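Local coordinates for vesicular integral-membrane protein VIP36 (Canis lupus familiaris, PDB 2DUO), which acts as a calcium-binding intracellular lectin of the early secretory pathway, involved in sorting and transport of glycoproteins that carry high-mannose glycans, at residues Ser22-Trp27 with Trp54-Cys59. Numbering follows the deposited sequence.
Sequences SSMPLW and WNHQPC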
loop_
_atom_site.group_PDB
_atom_site.type_symbol
_atom_site.label_atom_id
_atom_site.label_comp_id
_atom_site.label_asym_id
_atom_site.label_seq_id
_atom_site.Cartn_x
_atom_site.Cartn_y
_atom_site.Cartn_z
ATOM N N SER A 22 -8.503 -15.680 -22.059
ATOM C CA SER A 22 -8.642 -16.921 -21.303
ATOM C C SER A 22 -7.504 -17.140 -20.290
ATOM O O SER A 22 -7.544 -18.105 -19.521
ATOM C CB SER A 22 -8.742 -18.126 -22.260
ATOM O OG SER A 22 -7.589 -18.231 -23.081
ATOM N N SER A 23 -6.502 -16.260 -20.309
ATOM C CA SER A 23 -5.331 -16.347 -19.421
ATOM C C SER A 23 -5.718 -16.327 -17.934
ATOM O O SER A 23 -6.793 -15.841 -17.555
ATOM C CB SER A 23 -4.324 -15.225 -19.716
ATOM O OG SER A 23 -3.881 -15.244 -21.067
ATOM N N MET A 24 -4.848 -16.916 -17.118
ATOM C CA MET A 24 -4.967 -16.899 -15.671
ATOM C C MET A 24 -4.839 -15.446 -15.161
ATOM O O MET A 24 -3.798 -14.817 -15.352
ATOM C CB MET A 24 -3.852 -17.786 -15.091
ATOM C CG MET A 24 -3.739 -17.803 -13.558
ATOM S SD MET A 24 -5.281 -18.361 -12.843
ATOM C CE MET A 24 -5.308 -20.109 -13.289
ATOM N N PRO A 25 -5.896 -14.912 -14.502
ATOM C CA PRO A 25 -5.716 -13.587 -13.888
ATOM C C PRO A 25 -4.729 -13.735 -12.739
ATOM O O PRO A 25 -4.626 -14.824 -12.160
ATOM C CB PRO A 25 -7.118 -13.230 -13.357
ATOM C CG PRO A 25 -8.053 -14.230 -13.991
ATOM C CD PRO A 25 -7.241 -15.456 -14.243
ATOM N N LEU A 26 -3.996 -12.668 -12.434
ATOM C CA LEU A 26 -3.039 -12.722 -11.325
ATOM C C LEU A 26 -3.543 -11.994 -10.072
ATOM O O LEU A 26 -2.836 -11.970 -9.067
ATOM C CB LEU A 26 -1.692 -12.127 -11.756
ATOM C CG LEU A 26 -1.038 -12.904 -12.908
ATOM C CD1 LEU A 26 0.151 -12.143 -13.510
ATOM C CD2 LEU A 26 -0.639 -14.276 -12.428
ATOM N N TRP A 27 -4.736 -11.398 -10.162
ATOM C CA TRP A 27 -5.300 -10.561 -9.080
ATOM C C TRP A 27 -6.777 -10.863 -8.941
ATOM O O TRP A 27 -7.415 -11.187 -9.944
ATOM C CB TRP A 27 -5.087 -9.070 -9.378
ATOM C CG TRP A 27 -3.625 -8.777 -9.520
ATOM C CD1 TRP A 27 -2.857 -8.989 -10.635
ATOM C CD2 TRP A 27 -2.736 -8.332 -8.490
ATOM N NE1 TRP A 27 -1.543 -8.679 -10.367
ATOM C CE2 TRP A 27 -1.438 -8.268 -9.060
ATOM C CE3 TRP A 27 -2.916 -7.937 -7.147
ATOM C CZ2 TRP A 27 -0.316 -7.828 -8.337
ATOM C CZ3 TRP A 27 -1.807 -7.519 -6.416
ATOM C CH2 TRP A 27 -0.512 -7.466 -7.011
ATOM N N TRP A 54 -6.166 -7.927 -4.721
ATOM C CA TRP A 54 -5.307 -8.853 -3.998
ATOM C C TRP A 54 -4.641 -9.817 -4.955
ATOM O O TRP A 54 -5.310 -10.390 -5.812
ATOM C CB TRP A 54 -6.098 -9.612 -2.918
ATOM C CG TRP A 54 -6.442 -8.695 -1.789
ATOM C CD1 TRP A 54 -7.587 -7.961 -1.636
ATOM C CD2 TRP A 54 -5.584 -8.352 -0.675
ATOM N NE1 TRP A 54 -7.510 -7.203 -0.479
ATOM C CE2 TRP A 54 -6.296 -7.417 0.127
ATOM C CE3 TRP A 54 -4.289 -8.755 -0.275
ATOM C CZ2 TRP A 54 -5.760 -6.878 1.330
ATOM C CZ3 TRP A 54 -3.752 -8.224 0.905
ATOM C CH2 TRP A 54 -4.496 -7.292 1.700
ATOM N N ASN A 55 -3.323 -9.970 -4.819
ATOM C CA ASN A 55 -2.544 -10.919 -5.651
ATOM C C ASN A 55 -3.105 -12.318 -5.391
ATOM O O ASN A 55 -3.354 -12.716 -4.235
ATOM C CB ASN A 55 -1.050 -10.817 -5.259
ATOM C CG ASN A 55 -0.074 -11.392 -6.304
ATOM O OD1 ASN A 55 1.079 -11.689 -5.942
ATOM N ND2 ASN A 55 -0.496 -11.536 -7.564
ATOM N N HIS A 56 -3.346 -13.063 -6.466
ATOM C CA HIS A 56 -4.108 -14.305 -6.332
ATOM C C HIS A 56 -3.384 -15.434 -5.579
ATOM O O HIS A 56 -4.033 -16.389 -5.142
ATOM C CB HIS A 56 -4.658 -14.780 -7.698
ATOM C CG HIS A 56 -3.698 -15.608 -8.495
ATOM N ND1 HIS A 56 -2.400 -15.216 -8.752
ATOM C CD2 HIS A 56 -3.862 -16.801 -9.117
ATOM C CE1 HIS A 56 -1.803 -16.139 -9.495
ATOM N NE2 HIS A 56 -2.666 -17.115 -9.718
ATOM N N GLN A 57 -2.062 -15.308 -5.419
ATOM C CA GLN A 57 -1.219 -16.276 -4.689
ATOM C C GLN A 57 -0.258 -15.558 -3.704
ATOM O O GLN A 57 0.070 -14.383 -3.926
ATOM C CB GLN A 57 -0.364 -17.103 -5.660
ATOM C CG GLN A 57 -1.149 -18.033 -6.592
ATOM C CD GLN A 57 -1.800 -19.186 -5.859
ATOM O OE1 GLN A 57 -1.121 -20.115 -5.401
ATOM N NE2 GLN A 57 -3.124 -19.141 -5.746
ATOM N N PRO A 58 0.180 -16.259 -2.631
ATOM C CA PRO A 58 1.133 -15.682 -1.668
ATOM C C PRO A 58 2.524 -15.512 -2.280
ATOM O O PRO A 58 2.855 -16.168 -3.280
ATOM C CB PRO A 58 1.190 -16.729 -0.549
ATOM C CG PRO A 58 0.012 -17.625 -0.762
ATOM C CD PRO A 58 -0.215 -17.628 -2.234
ATOM N N CYS A 59 3.312 -14.610 -1.706
ATOM C CA CYS A 59 4.664 -14.339 -2.192
ATOM C C CYS A 59 5.665 -14.941 -1.223
ATOM O O CYS A 59 5.615 -14.668 -0.015
ATOM C CB CYS A 59 4.896 -12.828 -2.277
ATOM S SG CYS A 59 6.624 -12.354 -2.739
#
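W27 turns one face of its indole to N55, its plane 28° from that of the amide, where edge strand 27-31 of the seven-stranded sheet begins beside strand 50-55 in this concanavalin-like lectin domain, away from the sugar and calcium sites. The two residues form an antiparallel non-hydrogen-bonded pair, with both side chains on the same face. Packing is tight: W27 CE3 comes within 3.1 Å of N55 N, and N55 CB stands 3.9 Å from the centroid of the six-membered ring, a CH-pi contact. With CG anti to its backbone N (chi1 -162°), N55 carries ND2 over the ring to L26 O, 2.8 Å away, in a bent bond. The same oxygen accepts H56 N at 2.9 Å, nearly straight, although this donor sits well above the carbonyl plane; H56 ND1 adds a weak third bond. Asparagine suits the place because its CB and amide can lie over the ring while the amide still bonds: ND2 also reaches E9 O, and OD1 pairs with H10. Tryptophan offers a broad face, while its NE1 bonds S11 O. Buried L26 sets apolar CD2 3.7 Å from H56 CE1, and histidine suits its partly exposed place by offering ring carbons as well as ND1.

Toward solvent the fit slackens: exposed P25 puts only its O over the H56 ring, and M24 CG stays 4.0 Å from H56 NE2. Two firm donors, N55 ND2 and H56 N, thus satisfy L26 O and tie the loop before strand 27-31 to segment 54-59.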